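PDB 7KV2: RagB/SusD family nutrient uptake outer membrane protein, which probably binds beta-glucans at the outer surface of a gut Bacteroides cell, as a SusD-family glycan-binding protein, for uptake across the outer membrane. Local coordinates for residues D90-W94 against G320-V324. Sequence-based numbering, arbitrary orientation.
Sequences DNQPW and GFCPV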
# COMPACT_ATOMS: atom_id res chain seq x y z
N ASP A 90 -12.89 17.50 -7.43
CA ASP A 90 -13.17 16.10 -7.87
C ASP A 90 -12.40 15.18 -6.92
O ASP A 90 -11.17 15.28 -6.90
CB ASP A 90 -12.75 15.89 -9.32
CG ASP A 90 -13.36 14.65 -9.97
OD1 ASP A 90 -14.06 13.94 -9.27
OD2 ASP A 90 -13.07 14.41 -11.15
N ASN A 91 -13.07 14.38 -6.09
CA ASN A 91 -12.43 13.69 -4.94
C ASN A 91 -11.80 14.76 -4.04
O ASN A 91 -10.64 14.66 -3.70
CB ASN A 91 -11.47 12.55 -5.37
CG ASN A 91 -12.23 11.31 -5.82
OD1 ASN A 91 -13.41 11.18 -5.53
ND2 ASN A 91 -11.58 10.40 -6.54
N GLN A 92 -12.57 15.77 -3.61
CA GLN A 92 -12.00 16.92 -2.87
C GLN A 92 -11.26 16.47 -1.63
O GLN A 92 -10.24 17.06 -1.29
CB GLN A 92 -13.11 17.92 -2.48
CG GLN A 92 -12.59 19.16 -1.77
CD GLN A 92 -13.68 20.21 -1.74
OE1 GLN A 92 -14.88 19.91 -1.73
NE2 GLN A 92 -13.26 21.46 -1.77
N PRO A 93 -11.72 15.44 -0.87
CA PRO A 93 -11.00 15.01 0.31
C PRO A 93 -9.54 14.68 -0.01
O PRO A 93 -8.67 14.95 0.85
CB PRO A 93 -11.79 13.79 0.82
CG PRO A 93 -13.17 14.00 0.29
CD PRO A 93 -12.97 14.68 -1.05
N TRP A 94 -9.26 14.14 -1.21
CA TRP A 94 -7.86 13.81 -1.58
C TRP A 94 -7.05 15.10 -1.73
O TRP A 94 -5.91 15.18 -1.24
CB TRP A 94 -7.83 13.06 -2.92
CG TRP A 94 -8.52 11.74 -2.98
CD1 TRP A 94 -9.43 11.16 -2.14
CD2 TRP A 94 -8.39 10.83 -4.07
NE1 TRP A 94 -9.84 9.93 -2.62
CE2 TRP A 94 -9.24 9.73 -3.84
CE3 TRP A 94 -7.60 10.84 -5.22
CZ2 TRP A 94 -9.25 8.63 -4.68
CZ3 TRP A 94 -7.65 9.77 -6.08
CH2 TRP A 94 -8.47 8.68 -5.80
N GLY A 320 -7.86 10.00 -14.83
CA GLY A 320 -6.80 11.02 -14.75
C GLY A 320 -6.49 11.49 -13.32
O GLY A 320 -6.04 12.65 -13.13
N PHE A 321 -6.69 10.64 -12.33
CA PHE A 321 -6.14 10.89 -10.99
C PHE A 321 -4.67 10.50 -10.93
O PHE A 321 -4.19 9.64 -11.72
CB PHE A 321 -6.96 10.23 -9.89
CG PHE A 321 -8.35 10.81 -9.74
CD1 PHE A 321 -8.59 11.94 -8.99
CD2 PHE A 321 -9.44 10.16 -10.30
CE1 PHE A 321 -9.88 12.46 -8.86
CE2 PHE A 321 -10.73 10.66 -10.18
CZ PHE A 321 -10.95 11.80 -9.43
N CYS A 322 -4.00 11.09 -9.93
CA CYS A 322 -2.60 10.85 -9.58
C CYS A 322 -1.67 10.80 -10.79
O CYS A 322 -0.90 9.86 -10.89
CB CYS A 322 -2.49 9.58 -8.77
SG CYS A 322 -3.33 9.73 -7.17
N PRO A 323 -1.62 11.85 -11.65
CA PRO A 323 -0.53 12.02 -12.61
C PRO A 323 0.80 11.98 -11.86
O PRO A 323 0.85 12.29 -10.66
CB PRO A 323 -0.61 13.45 -13.14
CG PRO A 323 -1.94 13.95 -12.73
CD PRO A 323 -2.50 13.02 -11.68
N VAL A 324 1.83 11.45 -12.52
CA VAL A 324 3.19 11.43 -11.94
C VAL A 324 3.83 12.81 -12.21
O VAL A 324 3.75 13.31 -13.33
CB VAL A 324 4.03 10.29 -12.53
CG1 VAL A 324 5.47 10.42 -12.04
CG2 VAL A 324 3.41 8.93 -12.21
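At the start of helix 92-98 in this SusD-family fold, the N-cap residue Asn91 and the helical Trp94 receive the ring of Phe321, which reaches in from the loop between helices 299-303 and 326-331. The NH2 end of the Asn91 amide, ND2, lies over one face of the Phe321 ring, 3.3 Å from Phe321 CZ; the amide and ring planes are 23° apart. The same ND2 sits 3.4 Å above the plane of the Trp94 ring, offset toward its rim, so ND2 lies against both aromatic rings. Trp94 and Phe321 themselves meet obliquely, planes at 55°, and Trp94 CZ3 approaches Phe321 CD1 to 3.7 Å. At the far end of the phenyl ring, Asp90 O lies at its edge and in plane, 3.7 Å from Phe321 CE1, while Asp90 CG is 3.8 Å from Phe321 CZ. With CG anti to its carbonyl carbon (chi1 -66°), Phe321 sends the ring across to these residues. An alanine at Phe321 is likely to open a gap beside Trp94 and rob Asn91 ND2 of the face it lies on. Asp90 OD2 is hydrogen-bonded to the backbone N of Asp86 and to a buffer molecule, probably from the crystallisation liquor. Around the contact, Cys322 touches Leu72 and Trp94 touches Met73, both of helix 70-75, while Phe321 is tied through its backbone to Leu302 and Val324 packs on strand 373-375.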